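Long-range contacts in transcriptional regulator, Crp/Fnr family (Eubacterium rectale ATCC 33656, PDB 3DV8), which probably regulates transcription as a dimer of the Crp/Fnr family, pairing a cyclic nucleotide-binding type sensor domain with a DNA-binding helix-turn-helix domain: residues Q54-Y58 / I67-R71; L148-A153 / M189-F193. The contacts are given in a common frame with arbitrary orientation. Residue numbers count along the deposited sequence, not the author numbering.

Contact 1 (Q54-Y58 / I67-R71); sequences QLRTY and ITLYR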
ATOM      1  N   GLN A  54       7.767 -11.904 -17.252  1.00 59.44           N
ATOM      2  CA  GLN A  54       6.820 -10.935 -16.714  1.00 59.52           C
ATOM      3  C   GLN A  54       5.843 -11.602 -15.731  1.00 59.45           C
ATOM      4  O   GLN A  54       5.168 -12.573 -16.092  1.00 58.86           O
ATOM      5  CB  GLN A  54       6.075 -10.276 -17.877  1.00 59.41           C
ATOM      6  CG  GLN A  54       5.190  -9.080 -17.493  1.00 61.28           C
ATOM      7  CD  GLN A  54       4.499  -8.460 -18.701  1.00 59.66           C
ATOM      8  OE1 GLN A  54       5.123  -8.207 -19.732  1.00 58.80           O
ATOM      9  NE2 GLN A  54       3.211  -8.206 -18.570  1.00 58.95           N
ATOM     10  N   LEU A  55       5.822 -11.091 -14.489  1.00 59.67           N
ATOM     11  CA  LEU A  55       4.945 -11.564 -13.411  1.00 59.01           C
ATOM     12  C   LEU A  55       3.958 -10.465 -13.047  1.00 57.99           C
ATOM     13  O   LEU A  55       4.247  -9.268 -13.199  1.00 57.56           O
ATOM     14  CB  LEU A  55       5.737 -11.974 -12.167  1.00 58.66           C
ATOM     15  CG  LEU A  55       6.783 -13.086 -12.314  1.00 61.10           C
ATOM     16  CD1 LEU A  55       7.455 -13.342 -10.956  1.00 60.79           C
ATOM     17  CD2 LEU A  55       6.176 -14.384 -12.880  1.00 60.37           C
ATOM     18  N   ARG A  56       2.802 -10.889 -12.550  1.00 56.82           N
ATOM     19  CA  ARG A  56       1.727  -9.996 -12.178  1.00 56.63           C
ATOM     20  C   ARG A  56       1.223 -10.302 -10.758  1.00 56.94           C
ATOM     21  O   ARG A  56       0.678 -11.391 -10.522  1.00 56.94           O
ATOM     22  CB  ARG A  56       0.601 -10.207 -13.175  1.00 57.33           C
ATOM     23  CG  ARG A  56      -0.606  -9.308 -12.998  1.00 57.49           C
ATOM     24  CD  ARG A  56      -1.888 -10.058 -13.279  1.00 56.70           C
ATOM     25  NE  ARG A  56      -3.055  -9.264 -12.903  1.00 56.79           N
ATOM     26  CZ  ARG A  56      -4.296  -9.725 -12.792  1.00 55.59           C
ATOM     27  NH1 ARG A  56      -4.566 -11.013 -12.947  1.00 54.19           N
ATOM     28  NH2 ARG A  56      -5.263  -8.881 -12.450  1.00 57.89           N
ATOM     29  N   THR A  57       1.402  -9.339  -9.837  1.00 56.16           N
ATOM     30  CA  THR A  57       0.904  -9.439  -8.465  1.00 55.36           C
ATOM     31  C   THR A  57      -0.461  -8.760  -8.430  1.00 54.93           C
ATOM     32  O   THR A  57      -0.590  -7.619  -8.834  1.00 54.29           O
ATOM     33  CB  THR A  57       1.852  -8.807  -7.459  1.00 55.13           C
ATOM     34  OG1 THR A  57       3.089  -9.517  -7.512  1.00 55.48           O
ATOM     35  CG2 THR A  57       1.285  -8.887  -6.026  1.00 54.62           C
ATOM     36  N   TYR A  58      -1.475  -9.490  -7.972  1.00 55.63           N
ATOM     37  CA  TYR A  58      -2.841  -8.984  -7.887  1.00 55.63           C
ATOM     38  C   TYR A  58      -3.600  -9.534  -6.681  1.00 56.17           C
ATOM     39  O   TYR A  58      -3.121 -10.442  -5.971  1.00 55.49           O
ATOM     40  CB  TYR A  58      -3.594  -9.288  -9.191  1.00 55.50           C
ATOM     41  CG  TYR A  58      -3.858 -10.759  -9.522  1.00 54.56           C
ATOM     42  CD1 TYR A  58      -2.822 -11.610  -9.947  1.00 54.89           C
ATOM     43  CD2 TYR A  58      -5.160 -11.280  -9.484  1.00 54.33           C
ATOM     44  CE1 TYR A  58      -3.070 -12.959 -10.285  1.00 53.21           C
ATOM     45  CE2 TYR A  58      -5.418 -12.619  -9.812  1.00 55.99           C
ATOM     46  CZ  TYR A  58      -4.370 -13.452 -10.218  1.00 56.24           C
ATOM     47  OH  TYR A  58      -4.636 -14.763 -10.537  1.00 54.06           O
ATOM     48  N   ILE A  67      -7.751  -6.683  -9.286  1.00 57.20           N
ATOM     49  CA  ILE A  67      -7.005  -5.447  -9.615  1.00 55.53           C
ATOM     50  C   ILE A  67      -5.496  -5.744  -9.468  1.00 54.59           C
ATOM     51  O   ILE A  67      -5.086  -6.331  -8.471  1.00 54.56           O
ATOM     52  CB  ILE A  67      -7.458  -4.185  -8.800  1.00 55.44           C
ATOM     53  CG1 ILE A  67      -6.768  -2.916  -9.335  1.00 56.15           C
ATOM     54  CG2 ILE A  67      -7.206  -4.341  -7.312  1.00 56.24           C
ATOM     55  CD1 ILE A  67      -7.260  -1.606  -8.708  1.00 55.55           C
ATOM     56  N   THR A  68      -4.696  -5.368 -10.473  1.00 53.32           N
ATOM     57  CA  THR A  68      -3.234  -5.550 -10.451  1.00 53.51           C
ATOM     58  C   THR A  68      -2.587  -4.531  -9.502  1.00 53.63           C
ATOM     59  O   THR A  68      -2.831  -3.329  -9.623  1.00 54.16           O
ATOM     60  CB  THR A  68      -2.599  -5.359 -11.865  1.00 52.91           C
ATOM     61  OG1 THR A  68      -3.152  -6.322 -12.768  1.00 52.83           O
ATOM     62  CG2 THR A  68      -1.070  -5.504 -11.843  1.00 50.65           C
ATOM     63  N   LEU A  69      -1.775  -5.020  -8.567  1.00 53.71           N
ATOM     64  CA  LEU A  69      -1.036  -4.163  -7.654  1.00 54.79           C
ATOM     65  C   LEU A  69       0.204  -3.617  -8.374  1.00 56.13           C
ATOM     66  O   LEU A  69       0.451  -2.413  -8.365  1.00 57.52           O
ATOM     67  CB  LEU A  69      -0.661  -4.910  -6.374  1.00 54.70           C
ATOM     68  CG  LEU A  69      -1.830  -5.464  -5.545  1.00 54.68           C
ATOM     69  CD1 LEU A  69      -1.291  -6.080  -4.268  1.00 52.20           C
ATOM     70  CD2 LEU A  69      -2.861  -4.398  -5.202  1.00 53.21           C
ATOM     71  N   TYR A  70       0.971  -4.505  -8.992  1.00 56.30           N
ATOM     72  CA  TYR A  70       2.173  -4.128  -9.741  1.00 56.38           C
ATOM     73  C   TYR A  70       2.612  -5.291 -10.611  1.00 56.85           C
ATOM     74  O   TYR A  70       2.119  -6.417 -10.459  1.00 56.08           O
ATOM     75  CB  TYR A  70       3.321  -3.745  -8.783  1.00 56.99           C
ATOM     76  CG  TYR A  70       3.651  -4.819  -7.765  1.00 57.27           C
ATOM     77  CD1 TYR A  70       4.570  -5.833  -8.060  1.00 54.94           C
ATOM     78  CD2 TYR A  70       3.025  -4.831  -6.504  1.00 59.04           C
ATOM     79  CE1 TYR A  70       4.858  -6.842  -7.139  1.00 58.56           C
ATOM     80  CE2 TYR A  70       3.310  -5.827  -5.563  1.00 61.34           C
ATOM     81  CZ  TYR A  70       4.224  -6.839  -5.892  1.00 61.84           C
ATOM     82  OH  TYR A  70       4.520  -7.824  -4.979  1.00 61.42           O
ATOM     83  N   ARG A  71       3.552  -5.002 -11.504  1.00 57.78           N
ATOM     84  CA  ARG A  71       4.171  -5.995 -12.375  1.00 58.90           C
ATOM     85  C   ARG A  71       5.679  -6.053 -12.109  1.00 58.92           C
ATOM     86  O   ARG A  71       6.305  -5.039 -11.777  1.00 58.21           O
ATOM     87  CB  ARG A  71       3.902  -5.668 -13.840  1.00 58.88           C
ATOM     88  CG  ARG A  71       2.506  -6.040 -14.316  1.00 59.13           C
ATOM     89  CD  ARG A  71       2.236  -5.386 -15.665  1.00 60.03           C
ATOM     90  NE  ARG A  71       1.209  -6.035 -16.483  1.00 59.67           N
ATOM     91  CZ  ARG A  71       0.695  -5.521 -17.608  1.00 62.39           C
ATOM     92  NH1 ARG A  71       1.012  -4.296 -18.040  1.00 66.08           N
ATOM     93  NH2 ARG A  71      -0.202  -6.217 -18.292  1.00 62.61           N
TER
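Thr57 lies over one face of the Tyr70 ring, its CB 3.7 Å from the ring centroid, a CH-pi contact. The two residues pair within an antiparallel beta hairpin, strands 55-60 and 66-72, of the cyclic nucleotide-binding domain, a beta roll of the cupin type. A classic beta bulge on strand 66-72 interrupts the regular pairing. Thr57 forms a hydrogen-bonded pair with Tyr70, and Thr57 N donates to Tyr70 O at 3.1 Å. Thr57 O accepts from Leu69 N at 2.9 Å, and more weakly from Tyr70 N at 3.5 Å. Leu69 and Tyr70 therefore both face Thr57. The extra residue shifts the register by one, so Tyr58 pairs with Thr68. Leu69 has a psi of -50°, far from that of a regular strand. The axes of the short strand segments approach to 4.6 Å with their directions 133° apart, so the antiparallel pair is strongly twisted.

Arg56, Tyr58, Thr68 and Arg71 project from the sheet face opposite Thr57 and Tyr70. Arg71 forms a salt bridge with Glu98, which also accepts a hydrogen bond from Gln54. Gln54 NE2 sits over a face of the Arg71 guanidinium, 3.6 Å from its NE. Helix 119-145 covers Leu69 and Tyr70, and Met137 of the second subunit also packs on Leu69. Thr68 OG1 is hydrogen-bonded to His178 of helix 172-179, which links the hairpin to the DNA-binding domain. The same oxygen meets the edge of the Arg56 guanidinium: Arg56 NE donates to Thr68 OG1 at 2.9 Å.

Contact 2 (L148-A153 / M189-F193); sequences LDKRVA and MLRYF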
ATOM      1  N   LEU A 148     -11.924   6.590 -14.697  1.00 59.11           N
ATOM      2  CA  LEU A 148     -11.734   5.325 -15.439  1.00 58.88           C
ATOM      3  C   LEU A 148     -11.232   5.504 -16.872  1.00 58.88           C
ATOM      4  O   LEU A 148     -10.376   4.734 -17.305  1.00 59.39           O
ATOM      5  CB  LEU A 148     -12.994   4.444 -15.388  1.00 57.60           C
ATOM      6  CG  LEU A 148     -12.890   2.988 -15.875  1.00 58.88           C
ATOM      7  CD1 LEU A 148     -11.850   2.163 -15.118  1.00 53.07           C
ATOM      8  CD2 LEU A 148     -14.254   2.323 -15.769  1.00 59.09           C
ATOM      9  N   ASP A 149     -11.744   6.510 -17.585  1.00 58.83           N
ATOM     10  CA  ASP A 149     -11.264   6.835 -18.944  1.00 59.03           C
ATOM     11  C   ASP A 149      -9.745   7.105 -18.954  1.00 59.44           C
ATOM     12  O   ASP A 149      -9.033   6.614 -19.837  1.00 60.07           O
ATOM     13  CB  ASP A 149     -12.046   8.009 -19.600  1.00 59.33           C
ATOM     14  CG  ASP A 149     -11.962   9.329 -18.814  1.00 61.33           C
ATOM     15  OD1 ASP A 149     -11.865   9.301 -17.569  1.00 61.67           O
ATOM     16  OD2 ASP A 149     -12.023  10.401 -19.452  1.00 63.42           O
ATOM     17  N   LYS A 150      -9.255   7.835 -17.949  1.00 58.64           N
ATOM     18  CA  LYS A 150      -7.826   8.147 -17.839  1.00 58.33           C
ATOM     19  C   LYS A 150      -6.982   6.921 -17.509  1.00 58.03           C
ATOM     20  O   LYS A 150      -5.885   6.757 -18.048  1.00 58.41           O
ATOM     21  CB  LYS A 150      -7.584   9.268 -16.827  1.00 58.27           C
ATOM     22  CG  LYS A 150      -8.221  10.574 -17.256  1.00 57.90           C
ATOM     23  CD  LYS A 150      -7.721  11.771 -16.476  1.00 59.15           C
ATOM     24  CE  LYS A 150      -8.643  12.221 -15.381  1.00 63.76           C
ATOM     25  NZ  LYS A 150      -9.845  12.971 -15.906  1.00 59.04           N
ATOM     26  N   ARG A 151      -7.522   6.046 -16.664  1.00 57.98           N
ATOM     27  CA  ARG A 151      -6.839   4.814 -16.251  1.00 58.18           C
ATOM     28  C   ARG A 151      -6.778   3.781 -17.376  1.00 58.28           C
ATOM     29  O   ARG A 151      -5.774   3.081 -17.498  1.00 59.01           O
ATOM     30  CB  ARG A 151      -7.483   4.243 -14.982  1.00 58.57           C
ATOM     31  CG  ARG A 151      -7.354   5.217 -13.808  1.00 58.25           C
ATOM     32  CD  ARG A 151      -8.000   4.754 -12.536  1.00 58.22           C
ATOM     33  NE  ARG A 151      -7.401   3.510 -12.064  1.00 58.60           N
ATOM     34  CZ  ARG A 151      -8.030   2.360 -11.791  1.00 57.65           C
ATOM     35  NH1 ARG A 151      -9.359   2.233 -11.815  1.00 55.75           N
ATOM     36  NH2 ARG A 151      -7.286   1.323 -11.397  1.00 61.44           N
ATOM     37  N   VAL A 152      -7.846   3.686 -18.178  1.00 57.90           N
ATOM     38  CA  VAL A 152      -7.872   2.823 -19.367  1.00 57.76           C
ATOM     39  C   VAL A 152      -6.831   3.361 -20.366  1.00 58.02           C
ATOM     40  O   VAL A 152      -6.009   2.592 -20.863  1.00 58.50           O
ATOM     41  CB  VAL A 152      -9.295   2.707 -20.015  1.00 57.71           C
ATOM     42  CG1 VAL A 152      -9.250   1.911 -21.333  1.00 53.62           C
ATOM     43  CG2 VAL A 152     -10.272   2.054 -19.042  1.00 54.98           C
ATOM     44  N   ALA A 153      -6.865   4.674 -20.624  1.00 57.98           N
ATOM     45  CA  ALA A 153      -5.874   5.363 -21.471  1.00 57.64           C
ATOM     46  C   ALA A 153      -4.436   5.076 -21.004  1.00 57.93           C
ATOM     47  O   ALA A 153      -3.552   4.764 -21.812  1.00 59.08           O
ATOM     48  CB  ALA A 153      -6.123   6.853 -21.460  1.00 57.17           C
HETATM   49  N   MSE A 189     -16.352   1.688 -22.446  1.00 61.67           N
HETATM   50  CA  MSE A 189     -15.246   2.652 -22.488  1.00 61.17           C
HETATM   51  C   MSE A 189     -14.416   2.553 -23.759  1.00 61.02           C
HETATM   52  O   MSE A 189     -14.019   3.591 -24.304  1.00 61.49           O
HETATM   53  CB  MSE A 189     -14.310   2.466 -21.283  1.00 60.24           C
HETATM   54  CG  MSE A 189     -13.312   3.589 -21.068  1.00 60.80           C
HETATM   55 SE   MSE A 189     -14.209   5.252 -20.594  0.75 58.46          SE
HETATM   56  CE  MSE A 189     -14.950   4.761 -18.828  1.00 49.04           C
ATOM     57  N   LEU A 190     -14.118   1.321 -24.191  1.00 60.09           N
ATOM     58  CA  LEU A 190     -13.351   1.088 -25.419  1.00 59.70           C
ATOM     59  C   LEU A 190     -14.147   1.543 -26.655  1.00 59.96           C
ATOM     60  O   LEU A 190     -13.567   2.094 -27.599  1.00 59.76           O
ATOM     61  CB  LEU A 190     -12.897  -0.376 -25.527  1.00 58.83           C
ATOM     62  CG  LEU A 190     -11.898  -0.856 -24.458  1.00 57.59           C
ATOM     63  CD1 LEU A 190     -11.800  -2.382 -24.459  1.00 53.89           C
ATOM     64  CD2 LEU A 190     -10.496  -0.206 -24.589  1.00 53.69           C
ATOM     65  N   ARG A 191     -15.465   1.335 -26.630  1.00 60.40           N
ATOM     66  CA  ARG A 191     -16.366   1.791 -27.715  1.00 60.80           C
ATOM     67  C   ARG A 191     -16.487   3.323 -27.784  1.00 60.42           C
ATOM     68  O   ARG A 191     -16.628   3.879 -28.876  1.00 60.52           O
ATOM     69  CB  ARG A 191     -17.725   1.109 -27.616  1.00 60.65           C
ATOM     70  CG  ARG A 191     -17.633  -0.364 -27.981  1.00 61.82           C
ATOM     71  CD  ARG A 191     -18.913  -1.085 -27.663  1.00 63.19           C
ATOM     72  NE  ARG A 191     -18.927  -2.447 -28.193  1.00 68.41           N
ATOM     73  CZ  ARG A 191     -19.910  -3.331 -28.001  1.00 71.13           C
ATOM     74  NH1 ARG A 191     -21.003  -3.025 -27.282  1.00 71.91           N
ATOM     75  NH2 ARG A 191     -19.802  -4.551 -28.538  1.00 71.73           N
ATOM     76  N   TYR A 192     -16.432   3.982 -26.623  1.00 60.32           N
ATOM     77  CA  TYR A 192     -16.355   5.457 -26.542  1.00 60.16           C
ATOM     78  C   TYR A 192     -15.021   5.945 -27.151  1.00 59.92           C
ATOM     79  O   TYR A 192     -14.996   6.944 -27.871  1.00 59.38           O
ATOM     80  CB  TYR A 192     -16.535   5.944 -25.088  1.00 60.31           C
ATOM     81  CG  TYR A 192     -16.099   7.369 -24.834  1.00 60.66           C
ATOM     82  CD1 TYR A 192     -16.800   8.453 -25.384  1.00 62.96           C
ATOM     83  CD2 TYR A 192     -14.977   7.645 -24.039  1.00 62.32           C
ATOM     84  CE1 TYR A 192     -16.377   9.788 -25.150  1.00 61.66           C
ATOM     85  CE2 TYR A 192     -14.551   8.964 -23.799  1.00 61.61           C
ATOM     86  CZ  TYR A 192     -15.252  10.023 -24.357  1.00 60.96           C
ATOM     87  OH  TYR A 192     -14.819  11.296 -24.111  1.00 62.35           O
ATOM     88  N   PHE A 193     -13.934   5.231 -26.838  1.00 59.91           N
ATOM     89  CA  PHE A 193     -12.589   5.491 -27.394  1.00 59.37           C
ATOM     90  C   PHE A 193     -12.576   5.297 -28.918  1.00 58.56           C
ATOM     91  O   PHE A 193     -11.959   6.098 -29.633  1.00 57.48           O
ATOM     92  CB  PHE A 193     -11.531   4.577 -26.732  1.00 59.76           C
ATOM     93  CG  PHE A 193     -11.036   5.045 -25.369  1.00 60.18           C
ATOM     94  CD1 PHE A 193     -11.839   5.795 -24.485  1.00 59.63           C
ATOM     95  CD2 PHE A 193      -9.764   4.639 -24.929  1.00 58.84           C
ATOM     96  CE1 PHE A 193     -11.350   6.186 -23.228  1.00 59.99           C
ATOM     97  CE2 PHE A 193      -9.270   5.022 -23.670  1.00 60.01           C
ATOM     98  CZ  PHE A 193     -10.063   5.795 -22.825  1.00 59.28           C
TER
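Leu148 begins the first helix of this helix-helix contact in the Crp-like helix-turn-helix domain. Its CB lies 4.0 Å from CE of Met189, modelled as selenomethionine. Asp149 follows, with CB 3.6 Å from Met189 SE. Its carboxylate is engaged elsewhere: Asp149 OD1 is hydrogen-bonded to Ser147 OG. Val152 points toward helix 183-195 and touches three of its residues: CG2 is 4.0 Å from Met189 CG, while CG1 is 4.1 Å from Leu190 CD2 and 3.9 Å from Phe193 CE2. Ala153 closes the segment, its CB 4.3 Å from Phe193 CE2.

The axes of the short segments 148-153 and 189-193 cross at -78°, 10.9 Å apart at closest approach, so side chains fill the gap. Helix 183-195 follows helix 172-179 and by family is probably the DNA recognition helix; this contact sets it against helix 148-163. Leu217 of helix 211-219 also packs on Phe193. The Phe193 ring comes in edge-on, with CZ 3.3 Å from Asp149 O.

Overall arrangement
The two contacts follow one another in the chain and belong to different domains. Contact 1 is part of a hairpin in the cyclic nucleotide-binding domain, probably the sensor; its centre lies about 3 Å from the centre of the chain, that of contact 2, in the DNA-binding domain, about 22 Å. Their own centres are about 20 Å apart, yet they touch: Ile67 CD1 is 4.0 Å from Arg151 NH2. Helix 148-163 connects them further, since Phe155 and Ile162 pack on Arg71 of contact 1. Arg151 is also hydrogen-bonded to Gln142 of helix 119-145 and to the Leu179 carbonyl. The hairpin thus meets the DNA-binding domain directly, consistent with signal relay between domains in this family.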